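Local coordinates for adenylate isopentenyltransferase (Humulus lupulus, PDB 3A8T), which transfers the isopentenyl group of dimethylallyl diphosphate to ATP, ADP or AMP in the biosynthesis of cytokinins, at residues 64-69 with 93-98; 69-74 with 133-138. One frame throughout, in Å; residues are numbered along the deposited sequence.

Contact 1. Residues 64-69 with 93-98; sequences FPLEVI and GGVPHH
V68 is held to segment 93-98 by two backbone hydrogen bonds: its N donates to P96 O (2.9 Å), and its O accepts from H98 N. In this parallel pairing V68 lies beside H97 and I69 beside H98, and H97 CA adds a CA-H...O contact to V68 O. The polar side-chain bond runs from H98 NE2 to E67 OE1 at 2.8 Å, with carboxylate and imidazole planes only 5° apart, so the acid meets the ring edge in its own plane. With CG of E67 anti to its carbonyl carbon (chi1 -51°) and the chain extended beyond it, the carboxylate passes P96 CB on the way to the histidine. R129 makes a salt bridge to the same OE1, which would probably keep E67 ionised. Apolar contacts fill the other face: V68 CB sits over the face of the H97 ring, 3.9 Å from its centroid, in a CH-pi contact, and V95 CG1 packs 4.3 Å from both L66 CD1 and V68 CG2, next to helix 53-61. The short strand 97-98 thus forms an outer edge of the parallel sheet in a P-loop NTPase-like alpha/beta fold.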
loop_
_atom_site.group_PDB
_atom_site.type_symbol
_atom_site.label_atom_id
_atom_site.label_comp_id
_atom_site.label_asym_id
_atom_site.label_seq_id
_atom_site.Cartn_x
_atom_site.Cartn_y
_atom_site.Cartn_z
ATOM N N PHE A 64 -7.609 17.024 -12.439
ATOM C CA PHE A 64 -8.296 17.616 -11.326
ATOM C C PHE A 64 -7.370 18.110 -10.240
ATOM O O PHE A 64 -6.540 17.368 -9.742
ATOM C CB PHE A 64 -9.204 16.580 -10.699
ATOM C CG PHE A 64 -10.161 15.949 -11.661
ATOM C CD1 PHE A 64 -11.250 16.675 -12.156
ATOM C CD2 PHE A 64 -9.963 14.637 -12.089
ATOM C CE1 PHE A 64 -12.113 16.113 -13.060
ATOM C CE2 PHE A 64 -10.829 14.051 -13.004
ATOM C CZ PHE A 64 -11.904 14.787 -13.493
ATOM N N PRO A 65 -7.515 19.376 -9.848
ATOM C CA PRO A 65 -6.646 19.876 -8.772
ATOM C C PRO A 65 -6.942 19.011 -7.522
ATOM O O PRO A 65 -8.064 18.981 -7.008
ATOM C CB PRO A 65 -7.083 21.341 -8.609
ATOM C CG PRO A 65 -8.515 21.368 -9.165
ATOM C CD PRO A 65 -8.491 20.394 -10.312
ATOM N N LEU A 66 -5.950 18.278 -7.042
ATOM C CA LEU A 66 -6.230 17.428 -5.900
ATOM C C LEU A 66 -5.024 17.220 -4.982
ATOM O O LEU A 66 -3.935 17.691 -5.259
ATOM C CB LEU A 66 -6.846 16.099 -6.405
ATOM C CG LEU A 66 -5.979 15.090 -7.147
ATOM C CD1 LEU A 66 -5.176 14.306 -6.142
ATOM C CD2 LEU A 66 -6.828 14.149 -7.995
ATOM N N GLU A 67 -5.244 16.563 -3.863
ATOM C CA GLU A 67 -4.174 16.305 -2.905
ATOM C C GLU A 67 -4.516 14.916 -2.374
ATOM O O GLU A 67 -5.692 14.528 -2.258
ATOM C CB GLU A 67 -4.147 17.342 -1.732
ATOM C CG GLU A 67 -4.155 18.853 -2.166
ATOM C CD GLU A 67 -3.559 19.859 -1.109
ATOM O OE1 GLU A 67 -3.092 19.408 -0.039
ATOM O OE2 GLU A 67 -3.569 21.112 -1.340
ATOM N N VAL A 68 -3.470 14.181 -2.036
ATOM C CA VAL A 68 -3.608 12.823 -1.575
ATOM C C VAL A 68 -3.421 12.602 -0.092
ATOM O O VAL A 68 -2.539 13.170 0.534
ATOM C CB VAL A 68 -2.611 11.883 -2.368
ATOM C CG1 VAL A 68 -2.489 10.552 -1.685
ATOM C CG2 VAL A 68 -3.097 11.673 -3.798
ATOM N N ILE A 69 -4.281 11.754 0.449
ATOM C CA ILE A 69 -4.205 11.328 1.849
ATOM C C ILE A 69 -3.934 9.841 1.732
ATOM O O ILE A 69 -4.672 9.127 1.072
ATOM C CB ILE A 69 -5.531 11.507 2.599
ATOM C CG1 ILE A 69 -5.947 12.985 2.558
ATOM C CG2 ILE A 69 -5.387 10.972 3.998
ATOM C CD1 ILE A 69 -7.315 13.331 3.148
ATOM N N GLY A 93 4.547 13.760 -8.996
ATOM C CA GLY A 93 4.220 14.856 -9.905
ATOM C C GLY A 93 3.932 16.195 -9.265
ATOM O O GLY A 93 3.250 17.029 -9.811
ATOM N N GLY A 94 4.461 16.393 -8.083
ATOM C CA GLY A 94 4.255 17.652 -7.431
ATOM C C GLY A 94 2.955 17.603 -6.703
ATOM O O GLY A 94 2.520 18.607 -6.166
ATOM N N VAL A 95 2.299 16.455 -6.680
ATOM C CA VAL A 95 1.028 16.424 -5.922
ATOM C C VAL A 95 1.274 16.438 -4.418
ATOM O O VAL A 95 2.175 15.775 -3.933
ATOM C CB VAL A 95 0.213 15.179 -6.276
ATOM C CG1 VAL A 95 -1.022 15.082 -5.440
ATOM C CG2 VAL A 95 -0.118 15.230 -7.743
ATOM N N PRO A 96 0.480 17.199 -3.654
ATOM C CA PRO A 96 0.723 17.197 -2.185
ATOM C C PRO A 96 0.208 15.926 -1.491
ATOM O O PRO A 96 -0.897 15.504 -1.726
ATOM C CB PRO A 96 -0.015 18.448 -1.713
ATOM C CG PRO A 96 -0.104 19.326 -3.036
ATOM C CD PRO A 96 -0.461 18.269 -4.025
ATOM N N HIS A 97 1.018 15.286 -0.674
ATOM C CA HIS A 97 0.560 14.074 0.011
ATOM C C HIS A 97 0.516 14.280 1.498
ATOM O O HIS A 97 1.335 15.017 2.030
ATOM C CB HIS A 97 1.474 12.850 -0.273
ATOM C CG HIS A 97 1.393 12.368 -1.681
ATOM N ND1 HIS A 97 1.074 11.068 -2.008
ATOM C CD2 HIS A 97 1.509 13.031 -2.855
ATOM C CE1 HIS A 97 0.998 10.953 -3.323
ATOM N NE2 HIS A 97 1.254 12.127 -3.858
ATOM N N HIS A 98 -0.433 13.607 2.155
ATOM C CA HIS A 98 -0.616 13.659 3.597
ATOM C C HIS A 98 -0.658 12.252 4.211
ATOM O O HIS A 98 -1.052 11.297 3.571
ATOM C CB HIS A 98 -1.908 14.391 3.899
ATOM C CG HIS A 98 -2.044 15.677 3.149
ATOM N ND1 HIS A 98 -1.616 16.888 3.655
ATOM C CD2 HIS A 98 -2.536 15.937 1.915
ATOM C CE1 HIS A 98 -1.844 17.837 2.769
ATOM N NE2 HIS A 98 -2.404 17.287 1.705
#

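Contact 2. Residues 69-74 with 133-138. With ATP (adenosine-5'-triphosphate), chain B.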
loop_
_atom_site.group_PDB
_atom_site.type_symbol
_atom_site.label_atom_id
_atom_site.label_comp_id
_atom_site.label_asym_id
_atom_site.label_seq_id
_atom_site.Cartn_x
_atom_site.Cartn_y
_atom_site.Cartn_z
ATOM N N ILE A 69 -4.281 11.754 0.449
ATOM C CA ILE A 69 -4.205 11.328 1.849
ATOM C C ILE A 69 -3.934 9.841 1.732
ATOM O O ILE A 69 -4.672 9.127 1.072
ATOM C CB ILE A 69 -5.531 11.507 2.599
ATOM C CG1 ILE A 69 -5.947 12.985 2.558
ATOM C CG2 ILE A 69 -5.387 10.972 3.998
ATOM C CD1 ILE A 69 -7.315 13.331 3.148
ATOM N N ASN A 70 -2.836 9.399 2.312
ATOM C CA ASN A 70 -2.462 7.992 2.303
ATOM C C ASN A 70 -3.287 7.239 3.330
ATOM O O ASN A 70 -3.387 7.690 4.466
ATOM C CB ASN A 70 -1.009 7.834 2.691
ATOM C CG ASN A 70 -0.668 6.412 3.033
ATOM O OD1 ASN A 70 -0.277 6.101 4.135
ATOM N ND2 ASN A 70 -0.830 5.550 2.085
ATOM N N SER A 71 -3.871 6.100 2.932
ATOM C CA SER A 71 -4.684 5.241 3.826
ATOM C C SER A 71 -4.058 3.856 4.041
ATOM O O SER A 71 -4.695 2.955 4.562
ATOM C CB SER A 71 -6.104 5.060 3.287
ATOM O OG SER A 71 -6.080 4.507 1.995
ATOM N N ASP A 72 -2.814 3.690 3.615
ATOM C CA ASP A 72 -2.093 2.432 3.813
ATOM C C ASP A 72 -1.454 2.558 5.225
ATOM O O ASP A 72 -0.710 3.481 5.522
ATOM C CB ASP A 72 -1.081 2.288 2.697
ATOM C CG ASP A 72 -0.196 1.103 2.867
ATOM O OD1 ASP A 72 0.490 1.012 3.903
ATOM O OD2 ASP A 72 -0.172 0.260 1.953
ATOM N N LYS A 73 -1.801 1.660 6.124
ATOM C CA LYS A 73 -1.308 1.781 7.485
ATOM C C LYS A 73 0.195 1.568 7.754
ATOM O O LYS A 73 0.682 1.964 8.811
ATOM C CB LYS A 73 -2.172 0.919 8.437
ATOM C CG LYS A 73 -1.926 -0.568 8.394
ATOM C CD LYS A 73 -2.804 -1.267 9.452
ATOM C CE LYS A 73 -2.270 -2.669 9.789
ATOM N NZ LYS A 73 -3.058 -3.383 10.793
ATOM N N MET A 74 0.925 0.960 6.815
ATOM C CA MET A 74 2.364 0.807 6.996
ATOM C C MET A 74 3.051 2.073 6.450
ATOM O O MET A 74 4.046 2.555 6.999
ATOM C CB MET A 74 2.888 -0.445 6.263
ATOM C CG MET A 74 2.560 -1.778 6.964
ATOM S SD MET A 74 3.240 -1.783 8.699
ATOM C CE MET A 74 1.753 -1.626 9.599
ATOM N N PRO A 133 -9.897 16.119 -2.017
ATOM C CA PRO A 133 -9.074 15.209 -1.198
ATOM C C PRO A 133 -9.295 13.769 -1.783
ATOM O O PRO A 133 -10.431 13.386 -2.161
ATOM C CB PRO A 133 -9.667 15.358 0.198
ATOM C CG PRO A 133 -11.056 15.667 -0.065
ATOM C CD PRO A 133 -11.017 16.648 -1.223
ATOM N N VAL A 134 -8.230 12.984 -1.872
ATOM C CA VAL A 134 -8.294 11.623 -2.432
ATOM C C VAL A 134 -7.655 10.646 -1.456
ATOM O O VAL A 134 -6.458 10.730 -1.203
ATOM C CB VAL A 134 -7.532 11.580 -3.719
ATOM C CG1 VAL A 134 -7.681 10.237 -4.392
ATOM C CG2 VAL A 134 -8.014 12.727 -4.618
ATOM N N LEU A 135 -8.461 9.742 -0.902
ATOM C CA LEU A 135 -7.961 8.731 0.031
ATOM C C LEU A 135 -7.340 7.589 -0.782
ATOM O O LEU A 135 -8.041 6.913 -1.495
ATOM C CB LEU A 135 -9.119 8.199 0.860
ATOM C CG LEU A 135 -8.792 7.537 2.174
ATOM C CD1 LEU A 135 -8.066 8.482 3.093
ATOM C CD2 LEU A 135 -10.109 7.049 2.807
ATOM N N VAL A 136 -6.032 7.382 -0.673
ATOM C CA VAL A 136 -5.354 6.355 -1.459
ATOM C C VAL A 136 -4.679 5.315 -0.605
ATOM O O VAL A 136 -3.710 5.596 0.139
ATOM C CB VAL A 136 -4.290 7.004 -2.414
ATOM C CG1 VAL A 136 -3.632 5.951 -3.316
ATOM C CG2 VAL A 136 -4.974 8.072 -3.256
ATOM N N GLY A 137 -5.179 4.094 -0.712
ATOM C CA GLY A 137 -4.595 3.052 0.094
ATOM C C GLY A 137 -5.477 1.845 0.297
ATOM O O GLY A 137 -6.663 1.819 -0.075
ATOM N N GLY A 138 -4.873 0.844 0.920
ATOM C CA GLY A 138 -5.569 -0.392 1.108
ATOM C C GLY A 138 -5.835 -0.920 2.489
ATOM O O GLY A 138 -6.150 -2.115 2.584
HETATM P PG ATP B . -5.663 -5.937 9.451
HETATM O O1G ATP B . -6.424 -5.039 10.377
HETATM O O2G ATP B . -4.212 -6.226 10.135
HETATM O O3G ATP B . -6.431 -7.345 9.269
HETATM P PB ATP B . -5.940 -3.779 7.761
HETATM O O1B ATP B . -7.273 -3.662 7.254
HETATM O O2B ATP B . -5.878 -3.066 9.139
HETATM O O3B ATP B . -5.504 -5.308 7.916
HETATM P PA ATP B . -4.025 -3.827 5.691
HETATM O O1A ATP B . -4.699 -4.934 5.031
HETATM O O2A ATP B . -3.586 -2.789 4.522
HETATM O O3A ATP B . -4.955 -2.971 6.751
HETATM O "O5'" ATP B . -2.614 -4.268 6.368
HETATM C "C5'" ATP B . -2.670 -5.498 7.036
HETATM C "C4'" ATP B . -1.245 -6.012 7.117
HETATM O "O4'" ATP B . -0.731 -6.153 5.787
HETATM C "C3'" ATP B . -0.250 -5.056 7.818
HETATM O "O3'" ATP B . -0.244 -5.272 9.227
HETATM C "C2'" ATP B . 1.082 -5.413 7.136
HETATM O "O2'" ATP B . 1.673 -6.493 7.771
HETATM C "C1'" ATP B . 0.701 -5.778 5.720
HETATM N N9 ATP B . 0.900 -4.618 4.807
HETATM C C8 ATP B . -0.071 -3.706 4.397
HETATM N N7 ATP B . 0.469 -2.746 3.674
HETATM C C5 ATP B . 1.809 -2.968 3.564
HETATM C C6 ATP B . 2.935 -2.304 2.934
HETATM N N6 ATP B . 2.799 -1.135 2.228
HETATM N N1 ATP B . 4.155 -2.868 3.061
HETATM C C2 ATP B . 4.332 -3.996 3.736
HETATM N N3 ATP B . 3.332 -4.644 4.338
HETATM C C4 ATP B . 2.089 -4.191 4.291
HETATM O O HOH W 1 -8.564 4.615 0.064
#
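Strands 66-70 and 132-136 run parallel here, with I69 beside L135 and N70 beside V136, joined by I69 N to V134 O (2.9 Å), V136 N to I69 O (2.8 Å) and S71 N to V136 O (2.8 Å). All three are nearly straight at the hydrogen, but S71 N meets V136 O from above the carbonyl plane as strand 66-70 gives way to loop. On one face, I69 CG2 meets L135 CD1 at 3.8 Å, the two side chains crossing obliquely, and S71 CB rests against L135 CG. A water links S71 OG to L135 O, the latter bond being weak. Beyond the strand the chain turns to ATP. CG of D72 is anti to its backbone N (chi1 175°); OD1 accepts from M74 N in an Asx turn, while OD2 takes the adenine N6 at 3.3 Å in an almost straight bond. An alanine here would probably leave N6 without this acceptor and the turn at M74 without its side-chain bond. M74 lays CG against the purine, 3.6 Å from ATP C4, and the extended K73 chain brings NZ to the gamma-phosphate oxygen O2G (3.1 Å), with a weak second bond to O2B. Helix 112-128 covers I69 and P133, helix 140-147 packs on S71 and L135, and strand 41-46 flanks V134 and V136 on the far side of strand 132-136.

Contacts 1 and 2 share I69 and use the two edges of strand 66-70, which lies between 97-98 and 132-136; their centres are about 12 Å apart. Backbone bonds tie them further: N70 N lies 2.9 Å from H98 O and V134 N 3.0 Å from E67 O, both probable hydrogen bonds. Side chains also pack from one contact to the other, L66 CD1 at 3.6 Å from V134 CG2 and V68 CG1 at 3.8 Å from V136 CG2. Their relation to the nucleotide differs. Contact 2 ends in the ATP pocket through D72, K73, M74 and G138, whereas in contact 1 the nearest atoms of the H97 side chain and ATP are about 13 Å apart.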